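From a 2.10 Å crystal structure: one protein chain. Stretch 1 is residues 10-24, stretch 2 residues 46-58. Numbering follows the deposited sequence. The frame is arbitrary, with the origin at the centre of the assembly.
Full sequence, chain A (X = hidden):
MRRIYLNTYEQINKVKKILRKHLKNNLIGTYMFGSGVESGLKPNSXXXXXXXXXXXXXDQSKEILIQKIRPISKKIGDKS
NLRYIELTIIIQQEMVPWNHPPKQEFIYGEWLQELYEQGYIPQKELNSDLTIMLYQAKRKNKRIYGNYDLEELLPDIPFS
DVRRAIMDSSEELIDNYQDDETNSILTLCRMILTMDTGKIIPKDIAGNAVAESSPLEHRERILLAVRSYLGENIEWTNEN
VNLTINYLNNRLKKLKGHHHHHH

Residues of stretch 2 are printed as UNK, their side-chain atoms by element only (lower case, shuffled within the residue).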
ATOM      1  N   GLU A  10      -9.046  -9.187  16.769  1.00 46.49           N
ATOM      2  CA  GLU A  10      -8.751  -8.131  17.736  1.00 55.36           C
ATOM      3  C   GLU A  10      -7.900  -7.032  17.096  1.00 49.53           C
ATOM      4  O   GLU A  10      -8.039  -5.853  17.439  1.00 54.16           O
ATOM      5  CB  GLU A  10      -8.029  -8.689  18.968  1.00 64.46           C
ATOM      6  CG  GLU A  10      -8.840  -9.567  19.921  1.00 66.27           C
ATOM      7  CD  GLU A  10      -7.931 -10.426  20.814  1.00 73.22           C
ATOM      8  OE1 GLU A  10      -6.996 -11.075  20.291  1.00 60.90           O
ATOM      9  OE2 GLU A  10      -8.145 -10.451  22.044  1.00 79.21           O
ATOM     10  N   GLN A  11      -6.992  -7.406  16.189  1.00 47.61           N
ATOM     11  CA  GLN A  11      -6.205  -6.409  15.460  1.00 50.01           C
ATOM     12  C   GLN A  11      -7.119  -5.363  14.841  1.00 44.70           C
ATOM     13  O   GLN A  11      -6.998  -4.165  15.114  1.00 47.43           O
ATOM     14  CB  GLN A  11      -5.368  -7.081  14.370  1.00 41.50           C
ATOM     15  CG  GLN A  11      -4.078  -7.707  14.862  1.00 38.71           C
ATOM     16  CD  GLN A  11      -3.048  -7.812  13.782  1.00 48.32           C
ATOM     17  OE1 GLN A  11      -3.050  -8.775  13.009  1.00 46.59           O
ATOM     18  NE2 GLN A  11      -2.138  -6.811  13.710  1.00 50.95           N
ATOM     19  N   ILE A  12      -8.089  -5.819  14.039  1.00 48.06           N
ATOM     20  CA  ILE A  12      -8.996  -4.890  13.373  1.00 41.81           C
ATOM     21  C   ILE A  12      -9.824  -4.124  14.389  1.00 49.43           C
ATOM     22  O   ILE A  12     -10.049  -2.915  14.244  1.00 54.23           O
ATOM     23  CB  ILE A  12      -9.888  -5.634  12.371  1.00 39.18           C
ATOM     24  CG1 ILE A  12      -9.026  -6.358  11.347  1.00 46.59           C
ATOM     25  CG2 ILE A  12     -10.828  -4.664  11.684  1.00 45.45           C
ATOM     26  CD1 ILE A  12      -9.830  -7.138  10.334  1.00 55.76           C
ATOM     27  N   ASN A  13     -10.285  -4.803  15.436  1.00 58.92           N
ATOM     28  CA  ASN A  13     -11.185  -4.155  16.382  1.00 53.43           C
ATOM     29  C   ASN A  13     -10.470  -3.081  17.188  1.00 45.47           C
ATOM     30  O   ASN A  13     -11.042  -2.017  17.455  1.00 51.55           O
ATOM     31  CB  ASN A  13     -11.799  -5.195  17.313  1.00 53.77           C
ATOM     32  CG  ASN A  13     -13.105  -4.734  17.902  1.00 62.32           C
ATOM     33  OD1 ASN A  13     -13.196  -4.471  19.102  1.00 77.99           O
ATOM     34  ND2 ASN A  13     -14.131  -4.620  17.057  1.00 61.32           N
ATOM     35  N   LYS A  14      -9.229  -3.343  17.603  1.00 42.89           N
ATOM     36  CA  LYS A  14      -8.466  -2.332  18.326  1.00 53.97           C
ATOM     37  C   LYS A  14      -8.201  -1.108  17.452  1.00 46.10           C
ATOM     38  O   LYS A  14      -8.229   0.025  17.940  1.00 45.88           O
ATOM     39  CB  LYS A  14      -7.147  -2.924  18.826  1.00 61.70           C
ATOM     40  CG  LYS A  14      -7.130  -3.234  20.315  1.00 81.61           C
ATOM     41  CD  LYS A  14      -6.382  -4.517  20.625  1.00 99.65           C
ATOM     42  CE  LYS A  14      -6.586  -4.985  22.060  1.00115.27           C
ATOM     43  NZ  LYS A  14      -6.155  -3.927  23.063  1.00 86.54           N
ATOM     44  N   VAL A  15      -7.964  -1.315  16.155  1.00 47.46           N
ATOM     45  CA  VAL A  15      -7.760  -0.179  15.257  1.00 47.73           C
ATOM     46  C   VAL A  15      -9.015   0.681  15.197  1.00 50.69           C
ATOM     47  O   VAL A  15      -8.939   1.916  15.228  1.00 49.96           O
ATOM     48  CB  VAL A  15      -7.345  -0.662  13.854  1.00 43.02           C
ATOM     49  CG1 VAL A  15      -7.360   0.511  12.856  1.00 51.04           C
ATOM     50  CG2 VAL A  15      -5.963  -1.318  13.896  1.00 46.60           C
ATOM     51  N   LYS A  16     -10.187   0.041  15.112  1.00 57.37           N
ATOM     52  CA  LYS A  16     -11.442   0.788  15.038  1.00 45.00           C
ATOM     53  C   LYS A  16     -11.652   1.635  16.285  1.00 43.05           C
ATOM     54  O   LYS A  16     -12.089   2.789  16.199  1.00 52.88           O
ATOM     55  CB  LYS A  16     -12.619  -0.170  14.859  1.00 53.96           C
ATOM     56  CG  LYS A  16     -12.508  -1.104  13.669  1.00 53.92           C
ATOM     57  CD  LYS A  16     -13.490  -2.279  13.795  1.00 62.12           C
ATOM     58  CE  LYS A  16     -14.896  -1.822  14.144  1.00 63.71           C
ATOM     59  NZ  LYS A  16     -15.862  -2.973  14.188  1.00 70.40           N
ATOM     60  N   LYS A  17     -11.353   1.076  17.453  1.00 50.66           N
ATOM     61  CA  LYS A  17     -11.608   1.796  18.694  1.00 57.22           C
ATOM     62  C   LYS A  17     -10.573   2.887  18.920  1.00 51.57           C
ATOM     63  O   LYS A  17     -10.912   3.976  19.404  1.00 52.32           O
ATOM     64  CB  LYS A  17     -11.647   0.808  19.856  1.00 57.16           C
ATOM     65  CG  LYS A  17     -12.831  -0.174  19.741  1.00 50.95           C
ATOM     66  CD  LYS A  17     -12.703  -1.350  20.694  1.00 66.02           C
ATOM     67  CE  LYS A  17     -14.020  -2.119  20.815  1.00 63.60           C
ATOM     68  NZ  LYS A  17     -15.130  -1.278  21.344  1.00 69.66           N
ATOM     69  N   ILE A  18      -9.315   2.627  18.554  1.00 46.16           N
ATOM     70  CA  ILE A  18      -8.308   3.687  18.603  1.00 48.56           C
ATOM     71  C   ILE A  18      -8.805   4.898  17.833  1.00 47.40           C
ATOM     72  O   ILE A  18      -8.876   6.016  18.360  1.00 54.17           O
ATOM     73  CB  ILE A  18      -6.963   3.192  18.047  1.00 51.44           C
ATOM     74  CG1 ILE A  18      -6.298   2.239  19.040  1.00 48.02           C
ATOM     75  CG2 ILE A  18      -6.038   4.387  17.755  1.00 57.18           C
ATOM     76  CD1 ILE A  18      -5.358   1.256  18.383  1.00 54.80           C
ATOM     77  N   LEU A  19      -9.167   4.692  16.566  1.00 51.25           N
ATOM     78  CA  LEU A  19      -9.541   5.822  15.725  1.00 48.13           C
ATOM     79  C   LEU A  19     -10.742   6.551  16.299  1.00 56.96           C
ATOM     80  O   LEU A  19     -10.826   7.783  16.235  1.00 54.94           O
ATOM     81  CB  LEU A  19      -9.825   5.344  14.302  1.00 44.88           C
ATOM     82  CG  LEU A  19      -8.611   4.809  13.532  1.00 46.61           C
ATOM     83  CD1 LEU A  19      -9.072   3.819  12.481  1.00 45.35           C
ATOM     84  CD2 LEU A  19      -7.831   5.964  12.911  1.00 50.57           C
ATOM     85  N   ARG A  20     -11.682   5.798  16.872  1.00 63.27           N
ATOM     86  CA  ARG A  20     -12.895   6.393  17.412  1.00 61.81           C
ATOM     87  C   ARG A  20     -12.612   7.138  18.708  1.00 55.80           C
ATOM     88  O   ARG A  20     -13.045   8.283  18.888  1.00 62.41           O
ATOM     89  CB  ARG A  20     -13.934   5.297  17.634  1.00 63.67           C
ATOM     90  CG  ARG A  20     -14.791   5.047  16.429  1.00 60.68           C
ATOM     91  CD  ARG A  20     -16.160   5.631  16.661  1.00 69.81           C
ATOM     92  NE  ARG A  20     -17.105   4.596  17.050  1.00 73.13           N
ATOM     93  CZ  ARG A  20     -18.217   4.819  17.735  1.00 72.34           C
ATOM     94  NH1 ARG A  20     -18.530   6.048  18.120  1.00 81.07           N
ATOM     95  NH2 ARG A  20     -19.019   3.811  18.029  1.00 87.69           N
ATOM     96  N   LYS A  21     -11.892   6.499  19.628  1.00 55.63           N
ATOM     97  CA  LYS A  21     -11.635   7.130  20.917  1.00 65.03           C
ATOM     98  C   LYS A  21     -10.876   8.442  20.750  1.00 67.60           C
ATOM     99  O   LYS A  21     -11.155   9.420  21.451  1.00 75.72           O
ATOM    100  CB  LYS A  21     -10.859   6.173  21.822  1.00 65.44           C
ATOM    101  CG  LYS A  21     -10.477   6.775  23.170  1.00 75.02           C
ATOM    102  CD  LYS A  21      -9.740   5.771  24.048  1.00 81.26           C
ATOM    103  CE  LYS A  21      -9.701   6.222  25.507  1.00 91.09           C
ATOM    104  NZ  LYS A  21      -9.546   7.703  25.641  1.00 93.06           N
ATOM    105  N   HIS A  22      -9.918   8.487  19.825  1.00 67.19           N
ATOM    106  CA  HIS A  22      -8.979   9.603  19.748  1.00 59.52           C
ATOM    107  C   HIS A  22      -9.326  10.623  18.675  1.00 67.02           C
ATOM    108  O   HIS A  22      -9.095  11.820  18.873  1.00 70.06           O
ATOM    109  CB  HIS A  22      -7.567   9.074  19.502  1.00 62.80           C
ATOM    110  CG  HIS A  22      -7.029   8.259  20.635  1.00 69.10           C
ATOM    111  ND1 HIS A  22      -6.467   8.826  21.758  1.00 74.34           N
ATOM    112  CD2 HIS A  22      -6.975   6.920  20.823  1.00 75.59           C
ATOM    113  CE1 HIS A  22      -6.085   7.871  22.587  1.00 72.75           C
ATOM    114  NE2 HIS A  22      -6.378   6.704  22.042  1.00 70.15           N
ATOM    115  N   LEU A  23      -9.865  10.193  17.538  1.00 61.64           N
ATOM    116  CA  LEU A  23     -10.295  11.156  16.534  1.00 62.41           C
ATOM    117  C   LEU A  23     -11.681  11.712  16.829  1.00 62.92           C
ATOM    118  O   LEU A  23     -12.064  12.733  16.242  1.00 56.85           O
ATOM    119  CB  LEU A  23     -10.269  10.513  15.150  1.00 62.80           C
ATOM    120  CG  LEU A  23      -8.910   9.966  14.717  1.00 52.20           C
ATOM    121  CD1 LEU A  23      -9.005   9.427  13.295  1.00 46.78           C
ATOM    122  CD2 LEU A  23      -7.827  11.035  14.815  1.00 59.73           C
ATOM    123  N   LYS A  24     -12.435  11.056  17.713  1.00 70.33           N
ATOM    124  CA  LYS A  24     -13.746  11.514  18.201  1.00 64.85           C
ATOM    125  C   LYS A  24     -14.590  11.940  16.994  1.00 60.19           C
ATOM    126  O   LYS A  24     -14.729  11.160  16.050  1.00 62.90           O
ATOM    127  CB  LYS A  24     -13.525  12.582  19.263  1.00 66.90           C
ATOM    128  CG  LYS A  24     -12.822  12.082  20.520  1.00 71.43           C
ATOM    129  CD  LYS A  24     -11.937  13.167  21.135  1.00 75.01           C
ATOM    130  CE  LYS A  24     -10.944  12.593  22.146  1.00 76.33           C
ATOM    131  NZ  LYS A  24      -9.585  13.208  22.047  1.00 87.20           N
ATOM    132  N   UNK A  46      -1.705  -8.255   4.672  1.00 55.95           N
ATOM    133  CA  UNK A  46      -1.700  -7.048   5.475  1.00 58.66           C
ATOM    134  C   UNK A  46      -3.127  -6.593   5.770  1.00 43.81           C
ATOM    135  O   UNK A  46      -4.067  -6.874   5.024  1.00 51.09           O
ATOM    136  o   UNK A  46       1.140  -5.283   3.932  1.00 60.09           O
ATOM    137  c   UNK A  46      -0.986  -5.904   4.756  1.00 55.90           C
ATOM    138  c   UNK A  46       0.501  -6.141   4.575  1.00 58.82           C
ATOM    139  o   UNK A  46       1.026  -7.159   5.070  1.00 56.91           O
ATOM    140  N   UNK A  47      -3.263  -5.838   6.857  1.00 40.30           N
ATOM    141  CA  UNK A  47      -4.474  -5.090   7.166  1.00 40.02           C
ATOM    142  C   UNK A  47      -4.279  -3.645   6.710  1.00 45.78           C
ATOM    143  O   UNK A  47      -3.534  -2.888   7.342  1.00 44.65           O
ATOM    144  c   UNK A  47      -5.237  -6.312  10.801  1.00 41.71           C
ATOM    145  c   UNK A  47      -5.110  -6.499   9.301  1.00 48.73           C
ATOM    146  c   UNK A  47      -6.392  -7.031   8.693  1.00 40.63           C
ATOM    147  c   UNK A  47      -4.769  -5.148   8.661  1.00 41.23           C
ATOM    148  N   UNK A  48      -4.975  -3.259   5.642  1.00 46.49           N
ATOM    149  CA  UNK A  48      -4.834  -1.948   5.019  1.00 47.55           C
ATOM    150  C   UNK A  48      -6.065  -1.111   5.338  1.00 47.58           C
ATOM    151  O   UNK A  48      -7.184  -1.482   4.967  1.00 40.32           O
ATOM    152  o   UNK A  48      -3.539  -3.966   2.567  1.00 52.68           O
ATOM    153  c   UNK A  48      -4.668  -2.075   3.504  1.00 46.28           C
ATOM    154  c   UNK A  48      -3.416  -2.839   3.107  1.00 54.75           C
ATOM    155  o   UNK A  48      -2.308  -2.305   3.319  1.00 56.19           O
ATOM    156  N   UNK A  49      -5.855   0.033   5.986  1.00 46.35           N
ATOM    157  CA  UNK A  49      -6.946   0.899   6.403  1.00 44.20           C
ATOM    158  C   UNK A  49      -6.851   2.245   5.702  1.00 52.49           C
ATOM    159  O   UNK A  49      -5.777   2.860   5.665  1.00 44.68           O
ATOM    160  c   UNK A  49      -7.150  -0.122   8.715  1.00 44.58           C
ATOM    161  c   UNK A  49      -6.081  -0.893   9.139  1.00 29.01           C
ATOM    162  c   UNK A  49      -8.630  -1.632   9.817  1.00 38.25           C
ATOM    163  c   UNK A  49      -6.930   1.117   7.917  1.00 48.43           C
ATOM    164  c   UNK A  49      -8.426  -0.504   9.075  1.00 52.22           C
ATOM    165  c   UNK A  49      -6.278  -2.011   9.898  1.00 50.84           C
ATOM    166  c   UNK A  49      -7.557  -2.396  10.229  1.00 45.25           C
ATOM    167  N   UNK A  50      -7.982   2.708   5.172  1.00 44.11           N
ATOM    168  CA  UNK A  50      -8.149   4.083   4.724  1.00 43.01           C
ATOM    169  C   UNK A  50      -9.122   4.775   5.667  1.00 54.92           C
ATOM    170  O   UNK A  50     -10.227   4.268   5.912  1.00 49.35           O
ATOM    171  c   UNK A  50      -8.742   5.547   2.671  1.00 48.75           C
ATOM    172  c   UNK A  50      -8.670   4.151   3.288  1.00 42.65           C
ATOM    173  c   UNK A  50      -9.538   5.496   1.389  1.00 47.57           C
ATOM    174  c   UNK A  50      -7.355   6.073   2.410  1.00 46.92           C
ATOM    175  N   UNK A  51      -8.700   5.912   6.214  1.00 47.61           N
ATOM    176  CA  UNK A  51      -9.481   6.667   7.187  1.00 44.84           C
ATOM    177  C   UNK A  51      -9.699   8.071   6.643  1.00 59.69           C
ATOM    178  O   UNK A  51      -8.773   8.694   6.110  1.00 52.39           O
ATOM    179  c   UNK A  51      -8.583   5.315   9.109  1.00 44.90           C
ATOM    180  c   UNK A  51      -8.776   6.713   8.558  1.00 44.86           C
ATOM    181  c   UNK A  51      -9.559   7.580   9.538  1.00 51.24           C
ATOM    182  N   UNK A  52     -10.921   8.570   6.779  1.00 54.31           N
ATOM    183  CA  UNK A  52     -11.295   9.882   6.270  1.00 48.17           C
ATOM    184  C   UNK A  52     -11.744  10.746   7.437  1.00 55.71           C
ATOM    185  O   UNK A  52     -12.545  10.307   8.272  1.00 59.19           O
ATOM    186  c   UNK A  52     -11.974   8.872   4.076  1.00 52.81           C
ATOM    187  c   UNK A  52     -12.738  11.179   4.675  1.00 62.60           C
ATOM    188  c   UNK A  52     -12.404   9.790   5.208  1.00 52.45           C
ATOM    189  N   UNK A  53     -11.249  11.983   7.470  1.00 56.90           N
ATOM    190  CA  UNK A  53     -11.496  12.926   8.548  1.00 59.27           C
ATOM    191  C   UNK A  53     -11.979  14.236   7.939  1.00 60.34           C
ATOM    192  O   UNK A  53     -11.909  14.452   6.730  1.00 61.54           O
ATOM    193  c   UNK A  53      -9.876  11.895  10.166  1.00 55.27           C
ATOM    194  c   UNK A  53     -10.240  13.162   9.411  1.00 60.40           C
ATOM    195  c   UNK A  53      -9.078  13.637   8.543  1.00 61.94           C
ATOM    196  N   UNK A  54     -12.480  15.115   8.804  1.00 63.60           N
ATOM    197  CA  UNK A  54     -13.001  16.400   8.362  1.00 66.36           C
ATOM    198  C   UNK A  54     -11.929  17.484   8.334  1.00 67.11           C
ATOM    199  O   UNK A  54     -11.855  18.246   7.365  1.00 63.30           O
ATOM    200  o   UNK A  54     -15.371  16.237   8.878  1.00 79.36           O
ATOM    201  c   UNK A  54     -14.149  16.837   9.275  1.00 72.14           C
ATOM    202  N   UNK A  55     -11.106  17.569   9.372  1.00 65.39           N
ATOM    203  CA  UNK A  55     -10.108  18.614   9.531  1.00 77.18           C
ATOM    204  C   UNK A  55      -8.758  18.004   9.860  1.00 72.79           C
ATOM    205  O   UNK A  55      -8.672  16.839  10.270  1.00 66.72           O
ATOM    206  o   UNK A  55     -13.896  20.357  11.526  1.00 99.66           O
ATOM    207  c   UNK A  55     -10.501  19.595  10.645  1.00 77.05           C
ATOM    208  c   UNK A  55     -12.654  20.406  11.654  1.00 93.68           C
ATOM    209  o   UNK A  55     -12.078  20.512  12.761  1.00 91.55           O
ATOM    210  c   UNK A  55     -11.802  20.333  10.407  1.00 86.18           C
ATOM    211  N   UNK A  56      -7.678  18.772   9.707  1.00 63.36           N
ATOM    212  CA  UNK A  56      -6.344  18.245  10.018  1.00 62.53           C
ATOM    213  C   UNK A  56      -6.240  17.755  11.453  1.00 70.51           C
ATOM    214  O   UNK A  56      -7.048  18.089  12.324  1.00 69.34           O
ATOM    215  c   UNK A  56      -7.622  20.129   9.129  1.00 72.63           C
ATOM    216  c   UNK A  56      -6.158  20.303   8.795  1.00 63.81           C
ATOM    217  c   UNK A  56      -5.418  19.446   9.774  1.00 64.70           C
ATOM    218  N   UNK A  57      -5.220  16.939  11.689  1.00 65.65           N
ATOM    219  CA  UNK A  57      -4.940  16.402  13.009  1.00 67.52           C
ATOM    220  C   UNK A  57      -3.754  17.133  13.621  1.00 72.81           C
ATOM    221  O   UNK A  57      -2.744  17.376  12.951  1.00 72.43           O
ATOM    222  c   UNK A  57      -5.600  14.036  12.126  1.00 68.85           C
ATOM    223  c   UNK A  57      -5.310  12.579  12.438  1.00 69.12           C
ATOM    224  c   UNK A  57      -4.640  14.907  12.936  1.00 69.46           C
ATOM    225  c   UNK A  57      -7.042  14.383  12.422  1.00 67.67           C
ATOM    226  N   UNK A  58      -3.890  17.494  14.893  1.00 75.63           N
ATOM    227  CA  UNK A  58      -2.770  18.061  15.622  1.00 83.26           C
ATOM    228  C   UNK A  58      -1.598  17.084  15.599  1.00 77.08           C
ATOM    229  O   UNK A  58      -1.757  15.887  15.355  1.00 71.14           O
ATOM    230  c   UNK A  58      -3.169  18.371  17.065  1.00 82.01           C
ATOM    231  c   UNK A  58      -4.353  19.331  17.103  1.00 72.24           C
ATOM    232  o   UNK A  58      -3.522  17.155  17.736  1.00 82.29           O
TER

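Position 46 has two side-chain carbons, the second carrying two oxygens, and stays out of reach of the helix: this is Asp46, just before the strand, partly exposed as a carboxylate prefers.

Position 47 carries four carbons, forked at the second. One fork tip lies near both Gln11 and Ile12, and the other also packs on Ile12. This branching identifies Leu47. Leu47 CD1 is 3.7 Å from Gln11 CB, and Leu47 CD1 and CD2 are each 3.8 Å from Ile12 CG1; the forked end gives a broad apolar surface that packs against both helix residues. The amide of Gln11 is hydrogen-bonded elsewhere in the structure, leaving its aliphatic part to this contact.

At position 48 two carbons, the second bearing two oxygens, spell Asp48. Strand alternation places it out of reach of the helix, where its charge does not enter the apolar layer.

Position 49 shows one carbon, then a ring of six carbons with no oxygen, with Val15 over one face and Ile12 at the edge; this is Phe49. The flat ring offers two kinds of surface. Val15 CG1 sits over one face, 3.8 Å from the centroid of the Phe49 ring and only 7° off its normal, a CH-pi contact; Ile12 CG2 lies at the edge, 4.2 Å from Phe49 CE2.

Position 50 again has four carbons forked at the second, but none reaches stretch 1. It is Leu50, buried without help from the helix, so an apolar side chain fits there too.

Position 51 has three carbons, one carrying the other two, and its two tips approach Leu19 and Leu23. This is Val51. Its CG2 stands 3.7 Å from Leu19 CD1, and its CG1 4.2 Å from Leu23 CD1. Branching at CB places both methyls close to the strand, a compact shape that meets the longer leucines.

The same three-carbon pattern at position 52 gives Val52, pointing away from the helix and buried.

Position 53, another single carbon bearing two, returns toward the helix, reaching Leu23, as Val53, with CG1 4.1 Å from Leu23 CD1; it ends the strand.

Position 54, one carbon then one oxygen, is Ser54, a small polar residue in the loop. Position 55 has three carbons, the third carrying two oxygens: Glu55, exposed. At position 56 three carbons close a ring onto the backbone N, the signature of Pro56, also exposed.

Position 57 has four carbons forked at the second and turns back toward stretch 1, reaching Leu23. It is Leu57, whose CD1 lies 3.8 Å from Leu23 CD2, so an apolar side chain extends the contact beyond the strand.

Position 58, one carbon carrying an oxygen and a carbon, is Thr58, at the N-cap of a following helix, where its side chain caps a backbone N just past the stretch.

The helix and strand run roughly parallel, 21° apart, their axes 10.5 Å apart at closest approach. Alternate strand residues 47, 49, 51 and 53 face Gln11, Ile12, Val15, Leu19 and Leu23. No hydrogen bond crosses; apolar packing joins the two, burying 438 Å².

Stretch 2, residues 46-58: DLDFLVVVSEPLT
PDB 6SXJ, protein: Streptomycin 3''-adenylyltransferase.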